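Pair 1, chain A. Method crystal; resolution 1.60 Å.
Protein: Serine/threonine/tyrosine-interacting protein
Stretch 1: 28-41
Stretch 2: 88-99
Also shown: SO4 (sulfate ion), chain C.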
# COMPACT_ATOMS: atom_id res chain seq x y z
N VAL A 28 -15.03 8.13 7.55
CA VAL A 28 -14.79 7.66 6.17
C VAL A 28 -14.26 6.23 6.20
O VAL A 28 -14.76 5.37 5.46
CB VAL A 28 -13.83 8.60 5.41
CG1 VAL A 28 -13.45 8.04 4.06
CG2 VAL A 28 -14.49 9.98 5.24
N LEU A 29 -13.32 5.97 7.10
CA LEU A 29 -12.76 4.64 7.26
C LEU A 29 -13.82 3.62 7.67
O LEU A 29 -13.88 2.54 7.09
CB LEU A 29 -11.58 4.65 8.24
CG LEU A 29 -10.41 5.53 7.79
CD1 LEU A 29 -9.49 5.74 8.98
CD2 LEU A 29 -9.62 4.95 6.63
N GLN A 30 -14.70 4.00 8.59
CA GLN A 30 -15.70 3.05 9.09
C GLN A 30 -16.76 2.81 8.04
O GLN A 30 -17.18 1.67 7.86
CB GLN A 30 -16.28 3.53 10.43
CG GLN A 30 -15.18 3.65 11.49
CD GLN A 30 -15.67 3.94 12.89
OE1 GLN A 30 -16.53 4.81 13.11
NE2 GLN A 30 -15.08 3.24 13.87
N LYS A 31 -17.16 3.87 7.32
CA LYS A 31 -18.16 3.75 6.24
C LYS A 31 -17.73 2.79 5.14
O LYS A 31 -18.57 2.10 4.56
CB LYS A 31 -18.48 5.13 5.63
CG LYS A 31 -19.42 5.12 4.41
CD LYS A 31 -19.73 6.55 3.95
CE LYS A 31 -18.46 7.26 3.47
NZ LYS A 31 -18.61 8.75 3.45
N HIS A 32 -16.42 2.74 4.86
CA HIS A 32 -15.89 1.81 3.86
C HIS A 32 -15.47 0.44 4.42
O HIS A 32 -14.97 -0.41 3.67
CB HIS A 32 -14.74 2.48 3.10
CG HIS A 32 -15.19 3.52 2.11
ND1 HIS A 32 -15.13 4.87 2.37
CD2 HIS A 32 -15.72 3.40 0.87
CE1 HIS A 32 -15.58 5.54 1.33
NE2 HIS A 32 -15.95 4.67 0.41
N GLY A 33 -15.70 0.22 5.72
CA GLY A 33 -15.43 -1.06 6.36
C GLY A 33 -13.96 -1.39 6.43
O GLY A 33 -13.59 -2.57 6.38
N ILE A 34 -13.11 -0.36 6.52
CA ILE A 34 -11.65 -0.58 6.67
C ILE A 34 -11.40 -1.23 8.02
O ILE A 34 -11.91 -0.76 9.03
CB ILE A 34 -10.87 0.76 6.67
CG1 ILE A 34 -10.98 1.51 5.33
CG2 ILE A 34 -9.41 0.55 7.10
CD1 ILE A 34 -10.70 0.64 4.12
N THR A 35 -10.57 -2.28 8.03
CA THR A 35 -10.26 -3.00 9.27
C THR A 35 -8.76 -3.13 9.50
O THR A 35 -8.33 -3.42 10.63
CB THR A 35 -10.86 -4.43 9.27
OG1 THR A 35 -10.43 -5.15 8.12
CG2 THR A 35 -12.37 -4.36 9.31
N HIS A 36 -7.98 -2.95 8.44
CA HIS A 36 -6.53 -3.13 8.45
C HIS A 36 -5.83 -1.97 7.73
O HIS A 36 -6.30 -1.53 6.69
CB HIS A 36 -6.19 -4.41 7.70
CG HIS A 36 -6.54 -5.67 8.44
ND1 HIS A 36 -7.83 -6.14 8.55
CD2 HIS A 36 -5.74 -6.58 9.05
CE1 HIS A 36 -7.82 -7.27 9.24
NE2 HIS A 36 -6.56 -7.56 9.55
N ILE A 37 -4.70 -1.50 8.25
CA ILE A 37 -3.99 -0.39 7.61
C ILE A 37 -2.48 -0.69 7.54
O ILE A 37 -1.88 -1.07 8.55
CB ILE A 37 -4.21 0.92 8.40
CG1 ILE A 37 -5.72 1.25 8.48
CG2 ILE A 37 -3.39 2.08 7.79
CD1 ILE A 37 -6.04 2.48 9.32
N ILE A 38 -1.91 -0.61 6.35
CA ILE A 38 -0.44 -0.66 6.20
C ILE A 38 -0.01 0.81 6.19
O ILE A 38 -0.37 1.56 5.30
CB ILE A 38 0.03 -1.39 4.93
CG1 ILE A 38 -0.47 -2.84 4.92
CG2 ILE A 38 1.58 -1.38 4.86
CD1 ILE A 38 -0.04 -3.64 3.69
N CYS A 39 0.75 1.20 7.21
CA CYS A 39 1.17 2.60 7.40
C CYS A 39 2.68 2.68 7.11
O CYS A 39 3.48 2.15 7.89
CB CYS A 39 0.85 2.99 8.85
SG CYS A 39 1.64 4.52 9.47
N ILE A 40 3.06 3.29 5.98
CA ILE A 40 4.44 3.27 5.50
C ILE A 40 5.04 4.66 5.66
O ILE A 40 4.45 5.64 5.21
CB ILE A 40 4.54 2.90 4.01
CG1 ILE A 40 4.01 1.48 3.74
CG2 ILE A 40 6.01 3.05 3.51
CD1 ILE A 40 3.43 1.31 2.32
N ARG A 41 6.22 4.75 6.27
CA ARG A 41 6.88 6.03 6.50
C ARG A 41 8.34 5.79 6.92
O ARG A 41 8.68 4.69 7.35
CB ARG A 41 6.12 6.83 7.57
CG ARG A 41 6.40 6.49 9.04
CD ARG A 41 6.17 5.03 9.47
NE ARG A 41 6.54 4.87 10.87
CZ ARG A 41 7.77 4.59 11.31
NH1 ARG A 41 7.99 4.51 12.62
NH2 ARG A 41 8.77 4.39 10.45
N GLN A 88 -9.53 -12.24 3.34
CA GLN A 88 -10.11 -13.56 3.53
C GLN A 88 -11.21 -13.56 4.60
O GLN A 88 -12.20 -14.29 4.47
CB GLN A 88 -9.02 -14.59 3.86
CG GLN A 88 -9.45 -16.03 3.63
CD GLN A 88 -9.95 -16.27 2.21
OE1 GLN A 88 -9.26 -15.95 1.23
NE2 GLN A 88 -11.16 -16.81 2.08
N MET A 89 -11.05 -12.72 5.63
CA MET A 89 -12.01 -12.64 6.74
C MET A 89 -13.11 -11.60 6.47
O MET A 89 -13.89 -11.28 7.37
CB MET A 89 -11.30 -12.38 8.10
CG MET A 89 -10.70 -10.96 8.30
SD MET A 89 -10.14 -10.64 10.02
CE MET A 89 -8.48 -11.26 9.97
N GLY A 90 -13.15 -11.09 5.24
CA GLY A 90 -14.13 -10.06 4.84
C GLY A 90 -13.76 -8.65 5.29
O GLY A 90 -14.62 -7.74 5.30
N GLY A 91 -12.50 -8.48 5.66
CA GLY A 91 -11.96 -7.18 6.04
C GLY A 91 -11.56 -6.37 4.81
O GLY A 91 -11.63 -6.85 3.67
N LYS A 92 -11.14 -5.14 5.05
CA LYS A 92 -10.68 -4.26 3.97
C LYS A 92 -9.42 -3.53 4.42
O LYS A 92 -9.25 -3.24 5.60
CB LYS A 92 -11.78 -3.31 3.51
CG LYS A 92 -13.03 -4.06 3.04
CD LYS A 92 -13.93 -3.23 2.19
CE LYS A 92 -15.25 -3.97 1.98
NZ LYS A 92 -16.11 -4.01 3.20
N VAL A 93 -8.54 -3.26 3.46
CA VAL A 93 -7.19 -2.78 3.77
C VAL A 93 -6.94 -1.41 3.13
O VAL A 93 -7.18 -1.19 1.93
CB VAL A 93 -6.12 -3.76 3.26
CG1 VAL A 93 -4.73 -3.27 3.63
CG2 VAL A 93 -6.35 -5.19 3.80
N LEU A 94 -6.46 -0.47 3.95
CA LEU A 94 -5.96 0.79 3.41
C LEU A 94 -4.43 0.72 3.44
O LEU A 94 -3.84 0.44 4.49
CB LEU A 94 -6.45 1.98 4.25
CG LEU A 94 -5.71 3.31 4.01
CD1 LEU A 94 -5.82 3.80 2.55
CD2 LEU A 94 -6.23 4.38 4.99
N VAL A 95 -3.79 0.93 2.29
CA VAL A 95 -2.33 1.08 2.24
C VAL A 95 -2.02 2.56 2.02
O VAL A 95 -2.48 3.16 1.05
CB VAL A 95 -1.71 0.29 1.07
CG1 VAL A 95 -0.17 0.45 1.12
CG2 VAL A 95 -2.13 -1.17 1.13
N HIS A 96 -1.25 3.16 2.92
CA HIS A 96 -0.92 4.56 2.77
C HIS A 96 0.56 4.81 3.02
O HIS A 96 1.22 4.05 3.76
CB HIS A 96 -1.82 5.47 3.65
CG HIS A 96 -1.44 5.52 5.10
ND1 HIS A 96 -0.33 6.23 5.54
CD2 HIS A 96 -2.00 4.96 6.19
CE1 HIS A 96 -0.24 6.09 6.86
NE2 HIS A 96 -1.24 5.34 7.27
N GLY A 97 1.08 5.85 2.37
CA GLY A 97 2.43 6.30 2.62
C GLY A 97 2.34 7.73 3.11
O GLY A 97 1.50 8.06 3.97
N ASN A 98 3.20 8.60 2.58
CA ASN A 98 3.08 10.03 2.80
C ASN A 98 2.20 10.61 1.69
O ASN A 98 1.06 11.03 1.95
CB ASN A 98 4.49 10.65 2.82
CG ASN A 98 4.48 12.14 3.01
OD1 ASN A 98 3.48 12.81 2.76
ND2 ASN A 98 5.63 12.69 3.43
N ALA A 99 2.70 10.57 0.46
CA ALA A 99 2.02 11.13 -0.70
C ALA A 99 1.10 10.12 -1.40
O ALA A 99 0.23 10.54 -2.16
CB ALA A 99 3.04 11.72 -1.73
S SO4 C . 4.86 7.57 -0.81
O1 SO4 C . 4.52 8.37 -1.99
O2 SO4 C . 6.20 7.05 -1.04
O3 SO4 C . 4.92 8.38 0.40
O4 SO4 C . 3.90 6.48 -0.61

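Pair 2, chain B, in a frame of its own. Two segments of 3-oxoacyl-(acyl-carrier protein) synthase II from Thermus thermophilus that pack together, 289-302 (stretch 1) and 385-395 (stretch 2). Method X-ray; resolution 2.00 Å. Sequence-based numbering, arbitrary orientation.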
# COMPACT_ATOMS: atom_id res chain seq x y z
N GLY B 289 -25.72 2.71 1.11
CA GLY B 289 -27.15 2.67 0.82
C GLY B 289 -27.97 3.74 1.50
O GLY B 289 -29.13 3.51 1.84
N ILE B 290 -27.39 4.92 1.71
CA ILE B 290 -28.12 6.01 2.36
C ILE B 290 -28.12 7.27 1.50
O ILE B 290 -27.29 7.43 0.61
CB ILE B 290 -27.53 6.35 3.75
CG1 ILE B 290 -26.20 7.09 3.60
CG2 ILE B 290 -27.35 5.08 4.57
CD1 ILE B 290 -25.12 6.27 2.99
N ALA B 291 -29.07 8.15 1.80
CA ALA B 291 -29.21 9.40 1.06
C ALA B 291 -28.49 10.54 1.77
O ALA B 291 -28.33 10.54 2.99
CB ALA B 291 -30.69 9.73 0.88
N PRO B 292 -28.05 11.55 1.00
CA PRO B 292 -27.35 12.70 1.57
C PRO B 292 -27.98 13.27 2.85
O PRO B 292 -27.27 13.67 3.77
CB PRO B 292 -27.36 13.70 0.42
CG PRO B 292 -27.26 12.81 -0.78
CD PRO B 292 -28.24 11.71 -0.45
N GLU B 293 -29.31 13.30 2.90
CA GLU B 293 -30.02 13.85 4.06
C GLU B 293 -29.99 12.98 5.31
O GLU B 293 -30.42 13.42 6.37
CB GLU B 293 -31.48 14.16 3.70
CG GLU B 293 -32.08 13.23 2.66
CD GLU B 293 -31.67 13.61 1.25
OE1 GLU B 293 -31.05 12.77 0.56
OE2 GLU B 293 -31.96 14.75 0.83
N GLN B 294 -29.48 11.76 5.20
CA GLN B 294 -29.41 10.87 6.34
C GLN B 294 -28.12 11.08 7.14
O GLN B 294 -27.95 10.51 8.21
CB GLN B 294 -29.50 9.42 5.88
CG GLN B 294 -30.88 9.00 5.41
CD GLN B 294 -30.92 7.57 4.94
OE1 GLN B 294 -30.58 7.28 3.79
NE2 GLN B 294 -31.30 6.67 5.82
N VAL B 295 -27.23 11.91 6.60
CA VAL B 295 -25.96 12.19 7.27
C VAL B 295 -26.10 13.45 8.11
O VAL B 295 -26.64 14.45 7.66
CB VAL B 295 -24.82 12.40 6.23
CG1 VAL B 295 -23.54 12.85 6.94
CG2 VAL B 295 -24.58 11.11 5.47
N GLY B 296 -25.62 13.38 9.35
CA GLY B 296 -25.69 14.52 10.25
C GLY B 296 -24.33 15.07 10.65
O GLY B 296 -24.24 16.16 11.20
N TYR B 297 -23.27 14.31 10.38
CA TYR B 297 -21.91 14.73 10.71
C TYR B 297 -20.87 14.33 9.67
O TYR B 297 -20.95 13.25 9.08
CB TYR B 297 -21.49 14.15 12.06
CG TYR B 297 -20.05 14.46 12.43
CD1 TYR B 297 -19.59 15.77 12.47
CD2 TYR B 297 -19.15 13.44 12.77
CE1 TYR B 297 -18.29 16.08 12.84
CE2 TYR B 297 -17.83 13.73 13.14
CZ TYR B 297 -17.42 15.06 13.17
OH TYR B 297 -16.14 15.39 13.57
N ILE B 298 -19.90 15.21 9.44
CA ILE B 298 -18.81 14.95 8.51
C ILE B 298 -17.49 15.33 9.14
O ILE B 298 -17.25 16.51 9.43
CB ILE B 298 -18.92 15.77 7.20
CG1 ILE B 298 -20.20 15.41 6.45
CG2 ILE B 298 -17.72 15.48 6.32
CD1 ILE B 298 -20.33 16.11 5.09
N ASN B 299 -16.63 14.35 9.38
CA ASN B 299 -15.32 14.66 9.93
C ASN B 299 -14.52 15.03 8.71
O ASN B 299 -14.05 14.16 7.97
CB ASN B 299 -14.69 13.46 10.64
CG ASN B 299 -13.36 13.81 11.28
OD1 ASN B 299 -12.32 13.83 10.62
ND2 ASN B 299 -13.39 14.11 12.57
N ALA B 300 -14.39 16.33 8.48
CA ALA B 300 -13.68 16.85 7.32
C ALA B 300 -12.20 16.53 7.29
O ALA B 300 -11.60 16.17 8.30
CB ALA B 300 -13.87 18.35 7.24
N HIS B 301 -11.63 16.67 6.10
CA HIS B 301 -10.22 16.46 5.89
C HIS B 301 -9.57 17.75 6.40
O HIS B 301 -8.58 17.72 7.13
CB HIS B 301 -9.94 16.28 4.40
CG HIS B 301 -8.50 16.06 4.07
ND1 HIS B 301 -7.73 15.09 4.69
CD2 HIS B 301 -7.67 16.69 3.21
CE1 HIS B 301 -6.50 15.14 4.22
NE2 HIS B 301 -6.43 16.10 3.32
N GLY B 302 -10.19 18.87 6.03
CA GLY B 302 -9.74 20.20 6.43
C GLY B 302 -8.37 20.28 7.06
O GLY B 302 -8.25 20.25 8.29
N LYS B 385 -27.22 13.53 18.50
CA LYS B 385 -27.38 12.11 18.23
C LYS B 385 -27.59 11.85 16.74
O LYS B 385 -28.73 11.75 16.27
CB LYS B 385 -28.58 11.57 19.03
CG LYS B 385 -28.90 10.09 18.79
CD LYS B 385 -30.23 9.71 19.44
CE LYS B 385 -30.58 8.24 19.21
NZ LYS B 385 -29.61 7.33 19.88
N VAL B 386 -26.50 11.73 16.00
CA VAL B 386 -26.60 11.48 14.57
C VAL B 386 -26.66 9.97 14.29
O VAL B 386 -26.18 9.16 15.07
CB VAL B 386 -25.41 12.10 13.80
CG1 VAL B 386 -25.49 13.62 13.88
CG2 VAL B 386 -24.10 11.62 14.39
N ASP B 387 -27.27 9.61 13.17
CA ASP B 387 -27.39 8.20 12.78
C ASP B 387 -26.28 7.82 11.81
O ASP B 387 -25.83 6.68 11.80
CB ASP B 387 -28.74 7.95 12.10
CG ASP B 387 -29.91 8.24 13.00
OD1 ASP B 387 -29.98 7.63 14.09
OD2 ASP B 387 -30.77 9.06 12.62
N TYR B 388 -25.86 8.79 11.00
CA TYR B 388 -24.81 8.58 10.01
C TYR B 388 -23.80 9.74 9.96
O TYR B 388 -24.16 10.92 10.14
CB TYR B 388 -25.44 8.38 8.62
CG TYR B 388 -26.20 7.08 8.46
CD1 TYR B 388 -25.54 5.88 8.26
CD2 TYR B 388 -27.60 7.06 8.50
CE1 TYR B 388 -26.23 4.67 8.10
CE2 TYR B 388 -28.32 5.86 8.35
CZ TYR B 388 -27.62 4.67 8.14
OH TYR B 388 -28.31 3.49 7.98
N ALA B 389 -22.55 9.39 9.70
CA ALA B 389 -21.47 10.36 9.63
C ALA B 389 -20.41 9.92 8.62
O ALA B 389 -20.18 8.71 8.43
CB ALA B 389 -20.82 10.54 11.00
N LEU B 390 -19.77 10.89 7.97
CA LEU B 390 -18.71 10.58 7.02
C LEU B 390 -17.36 11.03 7.58
O LEU B 390 -17.29 11.93 8.42
CB LEU B 390 -18.94 11.28 5.68
CG LEU B 390 -20.13 10.87 4.81
CD1 LEU B 390 -20.04 11.60 3.47
CD2 LEU B 390 -20.13 9.35 4.59
N SER B 391 -16.30 10.38 7.10
CA SER B 391 -14.94 10.70 7.48
C SER B 391 -14.19 10.89 6.16
O SER B 391 -14.00 9.94 5.41
CB SER B 391 -14.31 9.55 8.27
OG SER B 391 -13.09 9.97 8.84
N ASN B 392 -13.78 12.13 5.88
CA ASN B 392 -13.10 12.43 4.62
C ASN B 392 -11.58 12.43 4.65
O ASN B 392 -10.96 12.82 5.63
CB ASN B 392 -13.57 13.78 4.07
CG ASN B 392 -15.03 13.77 3.62
OD1 ASN B 392 -15.60 12.72 3.34
ND2 ASN B 392 -15.63 14.96 3.52
N SER B 393 -10.99 12.01 3.53
CA SER B 393 -9.54 11.98 3.35
C SER B 393 -9.23 12.20 1.87
O SER B 393 -9.45 11.30 1.05
CB SER B 393 -8.97 10.65 3.82
OG SER B 393 -9.09 10.53 5.23
N PHE B 394 -8.73 13.40 1.54
CA PHE B 394 -8.40 13.79 0.16
C PHE B 394 -6.92 14.11 0.07
O PHE B 394 -6.50 15.24 0.29
CB PHE B 394 -9.24 15.01 -0.23
CG PHE B 394 -10.70 14.85 0.11
CD1 PHE B 394 -11.40 13.72 -0.30
CD2 PHE B 394 -11.37 15.83 0.83
CE1 PHE B 394 -12.75 13.55 0.02
CE2 PHE B 394 -12.72 15.67 1.16
CZ PHE B 394 -13.41 14.53 0.74
N ALA B 395 -6.14 13.10 -0.31
CA ALA B 395 -4.68 13.14 -0.37
C ALA B 395 -3.91 13.70 -1.55
O ALA B 395 -4.45 13.96 -2.62
CB ALA B 395 -4.16 11.73 -0.10
O HOH W 1 -27.72 11.00 10.69
O HOH W 2 -7.65 12.43 6.66

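Both pairs join two parallel neighbouring strands that are far apart in sequence. Fourteen central residues superpose with an RMSD of 0.7 Å. The strand axes come within 4.7 Å in pair 1 and 4.5 Å in pair 2, and their directions differ by 11° and 19°. The matched bridges are His A36 with Val A93 and Tyr B297 with Ala B389, then Ile A37 with Leu A94 and Ile B298 with Leu B390, then Ile A38 with Val A95 and Asn B299 with Ser B391. Pair 1 adds a fourth, Cys A39 with His A96.

The hydrogen-bond ladder is also shared. Leu A94 N donates to His A36 O at 2.9 Å, as Leu B390 N does to Tyr B297 O at 2.9 Å. Ile A38 N reaches Leu A94 O at 2.9 Å, and Asn B299 N reaches Leu B390 O at 2.7 Å. His A96 N to Ile A38 O is 3.0 Å; Asn B392 N to Asn B299 O is 2.9 Å. Before the first bridge, Thr A35 N bonds to Lys A92 O at 2.9 Å and Gly B296 N to Tyr B388 O at 3.0 Å. Pair 1 continues with Ile A40 N to His A96 O at 3.0 Å.

On the face of Ile A37 and Leu A94 the solutions are alike. CG1 of Ile A37 lies 4.4 Å from CB of Leu A94, and CG1 of Ile B298 lies 4.4 Å from CB of Leu B390. Two residues after each leucine the chemistry differs, but the matched isoleucine is still contacted: Ile A37 CG2 meets His A96 CD2 at 3.6 Å, while Ile B298 CG2 meets Asn B392 ND2 at 3.5 Å.

The other face differs more. At the third bridge pair 1 is aliphatic, with Ile A38 CD1 4.1 Å from Val A95 CG2; pair 2 has the polar residues Asn B299 and Ser B391 at the matching positions. At the first bridge, Tyr B297 CD2 packs against Ala B389 CB at 3.8 Å, whereas His A36 CB lies 4.0 Å from Val A93 CG2.

The residues just before the first bridge differ. In pair 1, Lys A92 N donates to Thr A35 OG1 at 3.2 Å. The matching Gly B296 has no side chain, and Val B386 CG1 packs 3.7 Å from Gly B296 C. An ideal CB on Gly B296 would clash with that methyl. Tyr B388, which matches Lys A92, offers a ring face to Ile B290 CG2, 3.8 Å from the ring centroid. Water 1 links Gln B294 O to Tyr B388 N.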